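Long-range contact in Exo-poly-alpha-D-galacturonosidase (Thermotoga maritima, PDB 3JUR), which is a hyperthermoactive exopolygalacturonase of glycoside hydrolase family 28 that probably hydrolyses polygalacturonate, the backbone of pectin, from chain ends: residues Val322-Arg327 with Val351-Ile356. Residues are numbered along the deposited sequence; the frame is centred on the assembly and turned at random.
Sequences VERALR and VSEEVI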
ATOM      1  N   VAL D 322      -7.454  23.983  -5.943  1.00 21.56           N
ATOM      2  CA  VAL D 322      -8.612  24.015  -6.845  1.00 21.79           C
ATOM      3  C   VAL D 322      -9.709  23.048  -6.414  1.00 21.92           C
ATOM      4  O   VAL D 322      -9.450  22.086  -5.684  1.00 22.15           O
ATOM      5  CB  VAL D 322      -8.207  23.731  -8.319  1.00 21.72           C
ATOM      6  CG1 VAL D 322      -7.141  24.729  -8.779  1.00 21.15           C
ATOM      7  CG2 VAL D 322      -7.717  22.274  -8.505  1.00 21.72           C
ATOM      8  N   GLU D 323     -10.937  23.299  -6.859  1.00 21.79           N
ATOM      9  CA  GLU D 323     -12.033  22.399  -6.517  1.00 21.66           C
ATOM     10  C   GLU D 323     -11.875  21.059  -7.214  1.00 21.68           C
ATOM     11  O   GLU D 323     -12.156  20.010  -6.621  1.00 21.39           O
ATOM     12  CB  GLU D 323     -13.391  23.014  -6.864  1.00 21.76           C
ATOM     13  CG  GLU D 323     -13.809  24.153  -5.940  1.00 21.85           C
ATOM     14  CD  GLU D 323     -15.210  24.674  -6.243  1.00 24.63           C
ATOM     15  OE1 GLU D 323     -15.876  24.130  -7.151  1.00 25.40           O
ATOM     16  OE2 GLU D 323     -15.653  25.629  -5.564  1.00 25.53           O
ATOM     17  N   ARG D 324     -11.444  21.116  -8.478  1.00 21.39           N
ATOM     18  CA  ARG D 324     -11.306  19.946  -9.340  1.00 21.57           C
ATOM     19  C   ARG D 324     -10.117  20.129 -10.266  1.00 21.52           C
ATOM     20  O   ARG D 324      -9.848  21.241 -10.744  1.00 22.03           O
ATOM     21  CB  ARG D 324     -12.569  19.736 -10.193  1.00 21.67           C
ATOM     22  CG  ARG D 324     -13.835  19.562  -9.378  1.00 22.30           C
ATOM     23  CD  ARG D 324     -15.122  19.605 -10.188  1.00 22.35           C
ATOM     24  NE  ARG D 324     -16.221  19.802  -9.241  1.00 22.23           N
ATOM     25  CZ  ARG D 324     -16.626  20.985  -8.791  1.00 21.70           C
ATOM     26  NH1 ARG D 324     -16.063  22.110  -9.245  1.00 20.81           N
ATOM     27  NH2 ARG D 324     -17.603  21.042  -7.898  1.00 18.82           N
ATOM     28  N   ALA D 325      -9.417  19.037 -10.543  1.00 21.28           N
ATOM     29  CA  ALA D 325      -8.284  19.096 -11.459  1.00 21.94           C
ATOM     30  C   ALA D 325      -8.762  18.962 -12.902  1.00 22.08           C
ATOM     31  O   ALA D 325      -8.447  19.804 -13.750  1.00 21.86           O
ATOM     32  CB  ALA D 325      -7.248  18.028 -11.116  1.00 21.73           C
ATOM     33  N   LEU D 326      -9.527  17.900 -13.163  1.00 22.07           N
ATOM     34  CA  LEU D 326     -10.076  17.613 -14.482  1.00 22.32           C
ATOM     35  C   LEU D 326     -11.586  17.448 -14.335  1.00 22.58           C
ATOM     36  O   LEU D 326     -12.059  16.664 -13.505  1.00 22.78           O
ATOM     37  CB  LEU D 326      -9.461  16.335 -15.078  1.00 21.85           C
ATOM     38  CG  LEU D 326     -10.022  15.808 -16.415  1.00 22.12           C
ATOM     39  CD1 LEU D 326      -9.792  16.792 -17.588  1.00 21.11           C
ATOM     40  CD2 LEU D 326      -9.455  14.442 -16.770  1.00 19.45           C
ATOM     41  N   ARG D 327     -12.331  18.176 -15.158  1.00 22.82           N
ATOM     42  CA  ARG D 327     -13.782  18.215 -15.070  1.00 23.05           C
ATOM     43  C   ARG D 327     -14.411  18.161 -16.464  1.00 22.66           C
ATOM     44  O   ARG D 327     -14.133  19.016 -17.295  1.00 22.25           O
ATOM     45  CB  ARG D 327     -14.183  19.504 -14.352  1.00 23.46           C
ATOM     46  CG  ARG D 327     -15.646  19.611 -13.961  1.00 25.77           C
ATOM     47  CD  ARG D 327     -15.919  20.999 -13.398  1.00 27.26           C
ATOM     48  NE  ARG D 327     -17.178  21.032 -12.657  1.00 29.47           N
ATOM     49  CZ  ARG D 327     -17.779  22.150 -12.264  1.00 29.80           C
ATOM     50  NH1 ARG D 327     -17.239  23.334 -12.535  1.00 29.33           N
ATOM     51  NH2 ARG D 327     -18.924  22.080 -11.601  1.00 31.20           N
ATOM     52  N   VAL D 351      -6.655  19.514  -3.623  1.00 21.21           N
ATOM     53  CA  VAL D 351      -7.959  19.525  -4.289  1.00 20.91           C
ATOM     54  C   VAL D 351      -9.073  19.449  -3.227  1.00 21.03           C
ATOM     55  O   VAL D 351      -8.969  18.671  -2.283  1.00 20.99           O
ATOM     56  CB  VAL D 351      -8.083  18.363  -5.300  1.00 20.92           C
ATOM     57  CG1 VAL D 351      -9.471  18.338  -5.935  1.00 20.37           C
ATOM     58  CG2 VAL D 351      -6.999  18.462  -6.383  1.00 19.93           C
ATOM     59  N   SER D 352     -10.121  20.263  -3.365  1.00 21.42           N
ATOM     60  CA  SER D 352     -11.189  20.302  -2.341  1.00 21.91           C
ATOM     61  C   SER D 352     -12.453  19.465  -2.644  1.00 21.93           C
ATOM     62  O   SER D 352     -13.095  18.977  -1.718  1.00 22.32           O
ATOM     63  CB  SER D 352     -11.578  21.740  -2.000  1.00 21.69           C
ATOM     64  OG  SER D 352     -12.115  22.381  -3.144  1.00 22.69           O
ATOM     65  N   GLU D 353     -12.807  19.305  -3.916  1.00 21.64           N
ATOM     66  CA  GLU D 353     -14.014  18.547  -4.287  1.00 21.45           C
ATOM     67  C   GLU D 353     -13.688  17.195  -4.921  1.00 21.67           C
ATOM     68  O   GLU D 353     -13.641  16.188  -4.217  1.00 21.38           O
ATOM     69  CB  GLU D 353     -14.941  19.373  -5.195  1.00 21.41           C
ATOM     70  CG  GLU D 353     -15.487  20.643  -4.527  1.00 22.17           C
ATOM     71  CD  GLU D 353     -16.433  20.346  -3.361  1.00 24.29           C
ATOM     72  OE1 GLU D 353     -17.204  19.369  -3.441  1.00 26.01           O
ATOM     73  OE2 GLU D 353     -16.406  21.087  -2.360  1.00 24.20           O
ATOM     74  N   GLU D 354     -13.474  17.172  -6.241  1.00 21.34           N
ATOM     75  CA  GLU D 354     -13.141  15.934  -6.940  1.00 21.38           C
ATOM     76  C   GLU D 354     -11.892  16.137  -7.770  1.00 20.98           C
ATOM     77  O   GLU D 354     -11.786  17.128  -8.480  1.00 20.92           O
ATOM     78  CB  GLU D 354     -14.283  15.461  -7.860  1.00 21.62           C
ATOM     79  CG  GLU D 354     -15.641  15.280  -7.193  1.00 23.00           C
ATOM     80  CD  GLU D 354     -16.563  16.487  -7.362  1.00 24.37           C
ATOM     81  OE1 GLU D 354     -16.313  17.333  -8.254  1.00 25.59           O
ATOM     82  OE2 GLU D 354     -17.553  16.574  -6.608  1.00 23.52           O
ATOM     83  N   VAL D 355     -10.952  15.199  -7.695  1.00 20.83           N
ATOM     84  CA  VAL D 355      -9.740  15.301  -8.489  1.00 20.50           C
ATOM     85  C   VAL D 355     -10.087  15.125  -9.967  1.00 21.11           C
ATOM     86  O   VAL D 355      -9.676  15.921 -10.812  1.00 21.32           O
ATOM     87  CB  VAL D 355      -8.658  14.276  -8.056  1.00 20.90           C
ATOM     88  CG1 VAL D 355      -7.419  14.404  -8.946  1.00 19.44           C
ATOM     89  CG2 VAL D 355      -8.285  14.451  -6.583  1.00 18.28           C
ATOM     90  N   ILE D 356     -10.857  14.078 -10.259  1.00 21.57           N
ATOM     91  CA  ILE D 356     -11.340  13.780 -11.606  1.00 21.91           C
ATOM     92  C   ILE D 356     -12.871  13.667 -11.560  1.00 22.26           C
ATOM     93  O   ILE D 356     -13.420  12.857 -10.817  1.00 22.16           O
ATOM     94  CB  ILE D 356     -10.713  12.475 -12.161  1.00 21.99           C
ATOM     95  CG1 ILE D 356      -9.189  12.629 -12.313  1.00 22.41           C
ATOM     96  CG2 ILE D 356     -11.346  12.087 -13.495  1.00 22.15           C
ATOM     97  CD1 ILE D 356      -8.441  11.292 -12.346  1.00 23.54           C
TER
HETATM   98  O   HOH W   1     -18.778  18.745  -6.761  1.00 24.43           O
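Two successive turns of the right-handed parallel beta-helix of family 28 run alongside each other here, each segment carrying the chain round a corner from one face of the helix to the next. Ahead of the corner, Ser352 N donates to Val322 O at 3.0 Å. One residue on, Glu323 O receives Glu353 N on a lone pair at 2.9 Å, with a weak second bond from Glu354 N. Val355 O then takes two donors from the other coil, a straight 3.1 Å bond from Leu326 N (166°) and a weak one from Ala325 N. At this corner Leu326 and Ile356 make a parallel pair, and both side chains pack against Val378 of the next coil.

The polar side chains before the corner gather round Arg324. Its chain leaves with CG anti to the carbonyl carbon and stays extended to NE, alongside Glu354, whose own chain bends at chi2 (97°) to bring the carboxylate over. NE donates to the syn lone pair of Glu354 OE1 at 2.7 Å, close to the guanidinium plane, in a salt bridge. At the far end NH1 pairs with the anti lone pair of Glu323 OE1 at 2.9 Å and also donates to His296 O, while CG of Glu353 lies over one guanidinium face; the Glu353 carboxylate goes on to Lys387. A leucine here would remove the guanidinium, and would probably cost the salt bridges to Glu323 and Glu354, the bond to His296 O and the water link, leaving the buried Glu354 carboxylate with Arg391 at OE2 but without its partner at NE. Water 1 closes the link between the coils at the edge of the guanidinium, in its plane, accepting from Arg324 NH2 at 2.8 Å and donating to Glu354 OE2 at 2.5 Å.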